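Local coordinates for NS1 (Human bocavirus, PDB 4KW3), which probably binds the viral replication origin and nicks one DNA strand there through this N-terminal nuclease domain, starting rolling-circle replication, at residues D102-E108 and Y242-N248; F208-P214 and Y260-L264; Y18-P23 and F137-L142. All coordinates share one frame; numbering follows the deposited sequence.

Contact 1 of 3, residues D102-E108 and Y242-N248; sequences DIIVQSE and YSHTLIN
Two antiparallel strands of the central sheet of the origin-binding nuclease domain, 102-108 and 244-247, meet here, with I104 facing I247 and Q106 facing T245 in non-hydrogen-bonded pairs. V105 and L246 form a hydrogen-bonded pair: L246 N reaches V105 O at 2.7 Å on a nearly straight path (174°), and V105 N returns to L246 O. S107 N bonds to H244 O. On the N-terminal side of H244, S243 N donates to S107 O at 2.8 Å; S243 and H244 together face S107, a beta bulge. At the other end N248, just off the strand, adds side-chain bonds to the ladder. Its backbone N donates to I103 O, while its side-chain OD1 accepts I103 N at 2.7 Å and ND2 gives a bent bond (146°) to D102 OD1, 2.9 Å, on the lone pair away from OD2. OD2 is taken by the backbone of S12.

The sheet is that of the HUH-type Rep nucleases, and its strand 101-109 carries E108, a predicted ligand of the divalent metal beside H115 and H117; the E108 carboxylate also pairs with K215. On the face shared by I104 and Q106, I104 CG1 lies alongside I247 CG2 at 4.1 Å, both covered by F208 of helix 204-212. With CG anti to the backbone N (chi1 -179°) and an extended chain, Q106 carries its amide across Y242, its NE2 3.6 Å from Y242 CB. OE1 accepts from R257 and NE2 donates to L212 O, which fixes the rotation of this buried amide.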
loop_
_atom_site.group_PDB
_atom_site.type_symbol
_atom_site.label_atom_id
_atom_site.label_comp_id
_atom_site.label_asym_id
_atom_site.label_seq_id
_atom_site.Cartn_x
_atom_site.Cartn_y
_atom_site.Cartn_z
ATOM N N ASP A 102 -14.813 3.909 -5.269
ATOM C CA ASP A 102 -13.887 4.584 -4.391
ATOM C C ASP A 102 -12.803 3.606 -3.995
ATOM O O ASP A 102 -13.081 2.422 -3.754
ATOM C CB ASP A 102 -14.594 5.171 -3.168
ATOM C CG ASP A 102 -15.436 6.393 -3.510
ATOM O OD1 ASP A 102 -14.832 7.427 -3.877
ATOM O OD2 ASP A 102 -16.686 6.335 -3.376
ATOM N N ILE A 103 -11.565 4.093 -3.967
ATOM C CA ILE A 103 -10.429 3.231 -3.657
ATOM C C ILE A 103 -9.441 3.931 -2.724
ATOM O O ILE A 103 -8.968 5.032 -3.020
ATOM C CB ILE A 103 -9.677 2.821 -4.949
ATOM C CG1 ILE A 103 -10.614 2.061 -5.898
ATOM C CG2 ILE A 103 -8.428 1.981 -4.619
ATOM C CD1 ILE A 103 -10.116 1.986 -7.307
ATOM N N ILE A 104 -9.135 3.287 -1.599
ATOM C CA ILE A 104 -7.995 3.687 -0.779
ATOM C C ILE A 104 -6.971 2.545 -0.751
ATOM O O ILE A 104 -7.349 1.368 -0.621
ATOM C CB ILE A 104 -8.409 4.043 0.641
ATOM C CG1 ILE A 104 -9.341 5.265 0.623
ATOM C CG2 ILE A 104 -7.148 4.271 1.524
ATOM C CD1 ILE A 104 -10.107 5.502 1.945
ATOM N N VAL A 105 -5.689 2.889 -0.904
ATOM C CA VAL A 105 -4.605 1.915 -0.817
ATOM C C VAL A 105 -3.538 2.475 0.111
ATOM O O VAL A 105 -3.198 3.664 0.051
ATOM C CB VAL A 105 -3.985 1.535 -2.218
ATOM C CG1 VAL A 105 -2.775 0.614 -2.068
ATOM C CG2 VAL A 105 -4.993 0.853 -3.109
ATOM N N GLN A 106 -3.043 1.618 0.998
ATOM C CA GLN A 106 -1.948 1.980 1.881
ATOM C C GLN A 106 -0.933 0.839 1.983
ATOM O O GLN A 106 -1.268 -0.281 2.379
ATOM C CB GLN A 106 -2.474 2.332 3.266
ATOM C CG GLN A 106 -1.402 2.746 4.268
ATOM C CD GLN A 106 -1.991 3.457 5.476
ATOM O OE1 GLN A 106 -2.528 4.568 5.359
ATOM N NE2 GLN A 106 -1.910 2.816 6.638
ATOM N N SER A 107 0.312 1.142 1.638
ATOM C CA SER A 107 1.421 0.197 1.773
ATOM C C SER A 107 2.082 0.328 3.149
ATOM O O SER A 107 2.113 1.404 3.727
ATOM C CB SER A 107 2.442 0.429 0.665
ATOM O OG SER A 107 2.842 1.788 0.628
ATOM N N GLU A 108 2.595 -0.777 3.674
ATOM C CA GLU A 108 3.184 -0.795 4.999
ATOM C C GLU A 108 4.354 -1.761 5.047
ATOM O O GLU A 108 4.243 -2.899 4.615
ATOM C CB GLU A 108 2.143 -1.183 6.046
ATOM C CG GLU A 108 2.708 -1.708 7.376
ATOM C CD GLU A 108 1.612 -2.061 8.392
ATOM O OE1 GLU A 108 0.422 -1.797 8.109
ATOM O OE2 GLU A 108 1.935 -2.609 9.471
ATOM N N TYR A 242 3.199 3.173 8.270
ATOM C CA TYR A 242 2.759 3.119 6.879
ATOM C C TYR A 242 3.892 3.656 6.034
ATOM O O TYR A 242 4.733 4.426 6.514
ATOM C CB TYR A 242 1.489 3.960 6.635
ATOM C CG TYR A 242 1.783 5.427 6.543
ATOM C CD1 TYR A 242 1.955 6.190 7.699
ATOM C CD2 TYR A 242 1.939 6.059 5.304
ATOM C CE1 TYR A 242 2.238 7.523 7.625
ATOM C CE2 TYR A 242 2.250 7.413 5.235
ATOM C CZ TYR A 242 2.394 8.134 6.400
ATOM O OH TYR A 242 2.686 9.474 6.354
ATOM N N SER A 243 3.856 3.312 4.751
ATOM C CA SER A 243 4.847 3.807 3.808
ATOM C C SER A 243 4.271 4.902 2.922
ATOM O O SER A 243 4.910 5.930 2.705
ATOM C CB SER A 243 5.372 2.659 2.944
ATOM O OG SER A 243 6.152 3.176 1.896
ATOM N N HIS A 244 3.065 4.665 2.415
ATOM C CA HIS A 244 2.433 5.558 1.441
ATOM C C HIS A 244 0.941 5.312 1.359
ATOM O O HIS A 244 0.486 4.182 1.465
ATOM C CB HIS A 244 3.035 5.345 0.059
ATOM C CG HIS A 244 2.717 6.440 -0.907
ATOM N ND1 HIS A 244 3.263 7.700 -0.804
ATOM C CD2 HIS A 244 1.907 6.467 -1.989
ATOM C CE1 HIS A 244 2.804 8.456 -1.780
ATOM N NE2 HIS A 244 1.986 7.729 -2.517
ATOM N N THR A 245 0.178 6.375 1.159
ATOM C CA THR A 245 -1.277 6.284 1.186
ATOM C C THR A 245 -1.906 6.970 -0.015
ATOM O O THR A 245 -1.625 8.140 -0.285
ATOM C CB THR A 245 -1.804 6.897 2.485
ATOM O OG1 THR A 245 -1.255 6.150 3.553
ATOM C CG2 THR A 245 -3.308 6.792 2.592
ATOM N N LEU A 246 -2.730 6.232 -0.748
ATOM C CA LEU A 246 -3.443 6.799 -1.897
ATOM C C LEU A 246 -4.938 6.840 -1.639
ATOM O O LEU A 246 -5.546 5.830 -1.278
ATOM C CB LEU A 246 -3.151 6.012 -3.166
ATOM C CG LEU A 246 -1.749 6.225 -3.742
ATOM C CD1 LEU A 246 -1.492 5.259 -4.895
ATOM C CD2 LEU A 246 -1.602 7.678 -4.205
ATOM N N ILE A 247 -5.519 8.028 -1.766
ATOM C CA ILE A 247 -6.963 8.173 -1.684
ATOM C C ILE A 247 -7.492 8.556 -3.069
ATOM O O ILE A 247 -7.238 9.655 -3.560
ATOM C CB ILE A 247 -7.369 9.227 -0.646
ATOM C CG1 ILE A 247 -6.661 8.951 0.676
ATOM C CG2 ILE A 247 -8.895 9.241 -0.451
ATOM C CD1 ILE A 247 -6.836 10.034 1.699
ATOM N N ASN A 248 -8.216 7.633 -3.690
ATOM C CA ASN A 248 -8.754 7.826 -5.031
ATOM C C ASN A 248 -7.741 8.397 -6.004
ATOM O O ASN A 248 -8.040 9.338 -6.751
ATOM C CB ASN A 248 -10.028 8.677 -4.981
ATOM C CG ASN A 248 -11.257 7.863 -4.548
ATOM O OD1 ASN A 248 -11.379 6.680 -4.872
ATOM N ND2 ASN A 248 -12.151 8.489 -3.801
#

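Contact 2 of 3, residues F208-P214 and Y260-L264; sequences FKNYLLP and YHATL
H261 lies crosswise to K209 where the end of helix 204-212 meets helix 257-268. The imidazole presents its edge to the backbone of K209: CD2 lies 3.2 Å from K209 O, in the ring plane, and L213 CB borders the same ring edge at 3.8 Å. CG of H261 is anti to its backbone N (chi1 175°), which carries the ring off its helix toward the other segment. K209 and L264 run antiparallel alongside one another, K209 CG and L264 CB 4.0 Å apart, while the lysine chain bends at chi3 and its NZ goes on to a salt bridge with D265.

L213, whose N closes the wide pi-type turn on F208 O, directs its side chain toward helix 257-268. Its CD1 packs on the CA and CB of H261, on L264 CD1 at 3.9 Å and at the edge of the Y260 ring, while its CG sits above one face of F208. The side chains of F208 and Y260 meet nearly perpendicularly, F208 CE2 to Y260 CE1 3.9 Å. The short segment axes run at 135° and approach to 10.2 Å.

Y211, the predicted nucleophile, and L212-P214 belong to the RCR-3 motif, so helix 257-268 packs against the residues flanking that tyrosine. Apart from the imidazole edge against K209 O, the contact is chiefly carbon on carbon, so it relies on shape fit, while the polar ends of K209 and Y260 are met by D265 and I8.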
loop_
_atom_site.group_PDB
_atom_site.type_symbol
_atom_site.label_atom_id
_atom_site.label_comp_id
_atom_site.label_asym_id
_atom_site.label_seq_id
_atom_site.Cartn_x
_atom_site.Cartn_y
_atom_site.Cartn_z
ATOM N N PHE A 208 -10.711 3.322 7.745
ATOM C CA PHE A 208 -9.619 4.199 7.300
ATOM C C PHE A 208 -9.132 5.100 8.435
ATOM O O PHE A 208 -7.940 5.131 8.754
ATOM C CB PHE A 208 -10.101 5.068 6.126
ATOM C CG PHE A 208 -9.058 6.021 5.580
ATOM C CD1 PHE A 208 -7.772 5.582 5.277
ATOM C CD2 PHE A 208 -9.380 7.354 5.348
ATOM C CE1 PHE A 208 -6.822 6.453 4.760
ATOM C CE2 PHE A 208 -8.423 8.253 4.837
ATOM C CZ PHE A 208 -7.141 7.795 4.541
ATOM N N LYS A 209 -10.072 5.824 9.044
ATOM C CA LYS A 209 -9.755 6.818 10.058
ATOM C C LYS A 209 -9.141 6.180 11.291
ATOM O O LYS A 209 -8.142 6.689 11.826
ATOM C CB LYS A 209 -11.002 7.596 10.474
ATOM C CG LYS A 209 -10.707 8.684 11.501
ATOM C CD LYS A 209 -11.944 9.167 12.264
ATOM C CE LYS A 209 -12.414 8.129 13.234
ATOM N NZ LYS A 209 -13.427 8.658 14.195
ATOM N N ASN A 210 -9.708 5.048 11.722
ATOM C CA ASN A 210 -9.284 4.469 12.986
ATOM C C ASN A 210 -8.159 3.461 12.915
ATOM O O ASN A 210 -7.387 3.356 13.871
ATOM C CB ASN A 210 -10.475 3.872 13.744
ATOM C CG ASN A 210 -11.385 4.932 14.251
ATOM O OD1 ASN A 210 -10.913 5.983 14.677
ATOM N ND2 ASN A 210 -12.690 4.705 14.170
ATOM N N TYR A 211 -8.018 2.766 11.789
ATOM C CA TYR A 211 -6.990 1.741 11.730
ATOM C C TYR A 211 -5.844 2.118 10.783
ATOM O O TYR A 211 -4.697 1.916 11.121
ATOM C CB TYR A 211 -7.541 0.321 11.406
ATOM C CG TYR A 211 -6.379 -0.634 11.211
ATOM C CD1 TYR A 211 -5.725 -1.205 12.314
ATOM C CD2 TYR A 211 -5.872 -0.904 9.931
ATOM C CE1 TYR A 211 -4.612 -2.028 12.146
ATOM C CE2 TYR A 211 -4.761 -1.726 9.756
ATOM C CZ TYR A 211 -4.132 -2.280 10.872
ATOM O OH TYR A 211 -3.029 -3.094 10.711
ATOM N N LEU A 212 -6.132 2.723 9.640
ATOM C CA LEU A 212 -5.069 3.027 8.673
ATOM C C LEU A 212 -4.360 4.379 8.941
ATOM O O LEU A 212 -3.137 4.469 8.841
ATOM C CB LEU A 212 -5.617 2.977 7.249
ATOM C CG LEU A 212 -6.064 1.604 6.718
ATOM C CD1 LEU A 212 -6.583 1.745 5.296
ATOM C CD2 LEU A 212 -4.905 0.589 6.759
ATOM N N LEU A 213 -5.125 5.412 9.299
ATOM C CA LEU A 213 -4.567 6.749 9.505
ATOM C C LEU A 213 -3.578 6.910 10.660
ATOM O O LEU A 213 -2.478 7.435 10.468
ATOM C CB LEU A 213 -5.671 7.800 9.612
ATOM C CG LEU A 213 -6.209 8.254 8.262
ATOM C CD1 LEU A 213 -7.016 9.504 8.456
ATOM C CD2 LEU A 213 -5.047 8.471 7.295
ATOM N N PRO A 214 -3.939 6.438 11.860
ATOM C CA PRO A 214 -3.056 6.832 12.971
ATOM C C PRO A 214 -1.813 5.955 13.107
ATOM O O PRO A 214 -1.618 5.256 14.090
ATOM C CB PRO A 214 -3.973 6.732 14.189
ATOM C CG PRO A 214 -4.971 5.679 13.826
ATOM C CD PRO A 214 -5.109 5.664 12.319
ATOM N N TYR A 260 -5.330 15.703 8.590
ATOM C CA TYR A 260 -6.347 14.966 7.821
ATOM C C TYR A 260 -7.159 14.074 8.747
ATOM O O TYR A 260 -8.387 14.114 8.726
ATOM C CB TYR A 260 -5.676 14.124 6.742
ATOM C CG TYR A 260 -6.576 13.692 5.626
ATOM C CD1 TYR A 260 -7.406 12.579 5.763
ATOM C CD2 TYR A 260 -6.546 14.346 4.398
ATOM C CE1 TYR A 260 -8.206 12.151 4.716
ATOM C CE2 TYR A 260 -7.340 13.940 3.361
ATOM C CZ TYR A 260 -8.178 12.839 3.519
ATOM O OH TYR A 260 -8.969 12.436 2.464
ATOM N N HIS A 261 -6.465 13.301 9.583
ATOM C CA HIS A 261 -7.116 12.475 10.602
ATOM C C HIS A 261 -7.986 13.264 11.583
ATOM O O HIS A 261 -9.096 12.842 11.924
ATOM C CB HIS A 261 -6.065 11.718 11.381
ATOM C CG HIS A 261 -6.615 10.927 12.520
ATOM N ND1 HIS A 261 -6.761 11.451 13.788
ATOM C CD2 HIS A 261 -7.060 9.651 12.586
ATOM C CE1 HIS A 261 -7.265 10.531 14.587
ATOM N NE2 HIS A 261 -7.460 9.430 13.883
ATOM N N ALA A 262 -7.463 14.404 12.030
ATOM C CA ALA A 262 -8.146 15.271 12.984
ATOM C C ALA A 262 -9.459 15.779 12.390
ATOM O O ALA A 262 -10.486 15.780 13.055
ATOM C CB ALA A 262 -7.253 16.441 13.356
ATOM N N THR A 263 -9.415 16.215 11.133
ATOM C CA THR A 263 -10.609 16.672 10.453
ATOM C C THR A 263 -11.661 15.559 10.349
ATOM O O THR A 263 -12.825 15.784 10.667
ATOM C CB THR A 263 -10.277 17.207 9.054
ATOM O OG1 THR A 263 -9.376 18.316 9.171
ATOM C CG2 THR A 263 -11.536 17.646 8.335
ATOM N N LEU A 264 -11.257 14.360 9.920
ATOM C CA LEU A 264 -12.179 13.220 9.917
ATOM C C LEU A 264 -12.750 12.934 11.300
ATOM O O LEU A 264 -13.938 12.676 11.450
ATOM C CB LEU A 264 -11.526 11.952 9.361
ATOM C CG LEU A 264 -11.218 11.951 7.871
ATOM C CD1 LEU A 264 -10.603 10.614 7.460
ATOM C CD2 LEU A 264 -12.469 12.259 7.071
#

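Contact 3 of 3, residues Y18-P23 and F137-L142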
loop_
_atom_site.group_PDB
_atom_site.type_symbol
_atom_site.label_atom_id
_atom_site.label_comp_id
_atom_site.label_asym_id
_atom_site.label_seq_id
_atom_site.Cartn_x
_atom_site.Cartn_y
_atom_site.Cartn_z
ATOM N N TYR A 18 -9.097 -5.653 1.367
ATOM C CA TYR A 18 -8.163 -6.748 1.088
ATOM C C TYR A 18 -6.772 -6.468 1.660
ATOM O O TYR A 18 -6.371 -5.307 1.845
ATOM C CB TYR A 18 -8.019 -6.970 -0.418
ATOM C CG TYR A 18 -9.291 -7.363 -1.145
ATOM C CD1 TYR A 18 -10.177 -6.400 -1.611
ATOM C CD2 TYR A 18 -9.583 -8.697 -1.396
ATOM C CE1 TYR A 18 -11.324 -6.756 -2.305
ATOM C CE2 TYR A 18 -10.724 -9.060 -2.062
ATOM C CZ TYR A 18 -11.598 -8.088 -2.519
ATOM O OH TYR A 18 -12.755 -8.472 -3.185
ATOM N N VAL A 19 -6.026 -7.539 1.911
ATOM C CA VAL A 19 -4.619 -7.405 2.230
ATOM C C VAL A 19 -3.785 -8.168 1.212
ATOM O O VAL A 19 -3.937 -9.384 1.041
ATOM C CB VAL A 19 -4.267 -7.897 3.650
ATOM C CG1 VAL A 19 -2.745 -7.765 3.869
ATOM C CG2 VAL A 19 -4.997 -7.079 4.674
ATOM N N PHE A 20 -2.906 -7.430 0.540
ATOM C CA PHE A 20 -1.949 -7.996 -0.392
ATOM C C PHE A 20 -0.602 -8.125 0.308
ATOM O O PHE A 20 -0.143 -7.174 0.914
ATOM C CB PHE A 20 -1.805 -7.086 -1.620
ATOM C CG PHE A 20 -0.575 -7.372 -2.436
ATOM C CD1 PHE A 20 -0.577 -8.386 -3.383
ATOM C CD2 PHE A 20 0.592 -6.638 -2.245
ATOM C CE1 PHE A 20 0.557 -8.663 -4.123
ATOM C CE2 PHE A 20 1.731 -6.911 -2.988
ATOM C CZ PHE A 20 1.710 -7.921 -3.934
ATOM N N LYS A 21 0.008 -9.307 0.253
ATOM C CA LYS A 21 1.357 -9.542 0.781
ATOM C C LYS A 21 2.341 -9.664 -0.380
ATOM O O LYS A 21 2.150 -10.500 -1.258
ATOM C CB LYS A 21 1.406 -10.850 1.565
ATOM C CG LYS A 21 1.419 -10.724 3.065
ATOM C CD LYS A 21 1.899 -12.035 3.714
ATOM C CE LYS A 21 0.838 -13.151 3.661
ATOM N NZ LYS A 21 0.079 -13.332 4.942
ATOM N N PHE A 22 3.388 -8.845 -0.408
ATOM C CA PHE A 22 4.418 -9.012 -1.432
ATOM C C PHE A 22 5.086 -10.410 -1.318
ATOM O O PHE A 22 5.690 -10.749 -0.301
ATOM C CB PHE A 22 5.457 -7.893 -1.329
ATOM C CG PHE A 22 6.329 -7.782 -2.536
ATOM C CD1 PHE A 22 7.463 -8.557 -2.659
ATOM C CD2 PHE A 22 6.003 -6.914 -3.560
ATOM C CE1 PHE A 22 8.255 -8.465 -3.785
ATOM C CE2 PHE A 22 6.795 -6.816 -4.685
ATOM C CZ PHE A 22 7.921 -7.595 -4.795
ATOM N N PRO A 23 4.979 -11.233 -2.363
ATOM C CA PRO A 23 5.385 -12.632 -2.163
ATOM C C PRO A 23 6.903 -12.894 -2.216
ATOM O O PRO A 23 7.361 -13.718 -3.013
ATOM C CB PRO A 23 4.666 -13.367 -3.298
ATOM C CG PRO A 23 4.375 -12.300 -4.365
ATOM C CD PRO A 23 4.652 -10.935 -3.768
ATOM N N PHE A 137 -7.641 -10.562 -8.436
ATOM C CA PHE A 137 -7.114 -9.308 -7.922
ATOM C C PHE A 137 -5.606 -9.448 -7.735
ATOM O O PHE A 137 -4.837 -8.575 -8.142
ATOM C CB PHE A 137 -7.799 -8.949 -6.601
ATOM C CG PHE A 137 -7.699 -7.487 -6.226
ATOM C CD1 PHE A 137 -6.919 -6.604 -6.971
ATOM C CD2 PHE A 137 -8.387 -6.997 -5.121
ATOM C CE1 PHE A 137 -6.830 -5.253 -6.627
ATOM C CE2 PHE A 137 -8.291 -5.662 -4.761
ATOM C CZ PHE A 137 -7.518 -4.783 -5.521
ATOM N N TYR A 138 -5.202 -10.557 -7.122
ATOM C CA TYR A 138 -3.797 -10.904 -6.921
ATOM C C TYR A 138 -3.019 -10.873 -8.241
ATOM O O TYR A 138 -1.911 -10.330 -8.303
ATOM C CB TYR A 138 -3.689 -12.298 -6.304
ATOM C CG TYR A 138 -2.304 -12.685 -5.816
ATOM C CD1 TYR A 138 -1.542 -11.815 -5.039
ATOM C CD2 TYR A 138 -1.771 -13.940 -6.108
ATOM C CE1 TYR A 138 -0.275 -12.180 -4.577
ATOM C CE2 TYR A 138 -0.520 -14.309 -5.661
ATOM C CZ TYR A 138 0.229 -13.427 -4.903
ATOM O OH TYR A 138 1.471 -13.813 -4.465
ATOM N N GLY A 139 -3.602 -11.444 -9.291
ATOM C CA GLY A 139 -2.936 -11.527 -10.574
ATOM C C GLY A 139 -2.781 -10.176 -11.246
ATOM O O GLY A 139 -1.743 -9.867 -11.815
ATOM N N LEU A 140 -3.824 -9.366 -11.175
ATOM C CA LEU A 140 -3.768 -8.017 -11.681
ATOM C C LEU A 140 -2.693 -7.198 -10.944
ATOM O O LEU A 140 -1.986 -6.396 -11.558
ATOM C CB LEU A 140 -5.131 -7.359 -11.528
ATOM C CG LEU A 140 -6.277 -7.970 -12.335
ATOM C CD1 LEU A 140 -7.580 -7.239 -12.007
ATOM C CD2 LEU A 140 -5.981 -7.887 -13.802
ATOM N N ILE A 141 -2.581 -7.392 -9.630
ATOM C CA ILE A 141 -1.590 -6.661 -8.842
ATOM C C ILE A 141 -0.210 -7.064 -9.287
ATOM O O ILE A 141 0.648 -6.208 -9.499
ATOM C CB ILE A 141 -1.723 -6.901 -7.333
ATOM C CG1 ILE A 141 -2.903 -6.102 -6.775
ATOM C CG2 ILE A 141 -0.444 -6.499 -6.602
ATOM C CD1 ILE A 141 -3.293 -6.482 -5.346
ATOM N N LEU A 142 -0.001 -8.372 -9.422
ATOM C CA LEU A 142 1.288 -8.908 -9.847
ATOM C C LEU A 142 1.673 -8.420 -11.245
ATOM O O LEU A 142 2.839 -8.110 -11.496
ATOM C CB LEU A 142 1.301 -10.437 -9.776
ATOM C CG LEU A 142 1.258 -11.029 -8.359
ATOM C CD1 LEU A 142 0.980 -12.547 -8.378
ATOM C CD2 LEU A 142 2.515 -10.696 -7.535
#
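F20, Y138 and F137 bury the most surface where strand 15-21 lies over helix 134-149. The F20 ring receives I141 on one face: CG2 stands 3.8 Å from the ring centroid, 24° off the normal, a CH-pi contact. F20 is also set athwart Y138, with its CE1 3.6 Å from Y138 CE1 and located at the edge of the tyrosine ring. Y138 leaves the helix with CG anti to the backbone N (chi1 -170°), which carries its hydroxyl across to P23, OH to CG 3.3 Å. L142 CD2 packs beside the same proline carbon at 4.0 Å. One turn before I141, F137 turns its edge to the face of Y18 in a T-shaped pair, centroids 5.2 Å apart and planes at 83°; the Y18 hydroxyl bonds to A130 O.

No hydrogen bond joins the two segments, which pack through aromatic and aliphatic groups. Strand 15-21 runs between strands 114-122 and 185-191 in the sheet, and M185 of the latter touches Y18, F137, Y138 and I141. Helix 74-94 also meets F137 through T86 and L89, and I141 through A85, so helix 134-149 is packed against both the sheet and this second helix.

Overall arrangement
Contacts 1 and 2 touch, their centres 12 Å apart: I247 CD1 lies 3.6 Å from F208 CZ and 3.3 Å from Y260 OH, in addition to the bond from Q106 to L212. Where they meet, the strand bearing the predicted metal ligand E108 is held to the helix bearing the predicted nucleophile Y211. The E108 side chain is about 3 Å from that of H115 and about 4 Å from that of H117. Contact 3 joins the same sheet through strand 15-21, but its nearest atoms stay about 7 Å from either of the others. Its centre is 24 Å from that of contact 2, on the opposite side of the chain's centre. Even so, the K21 side chain comes within about 5 Å of that of H115.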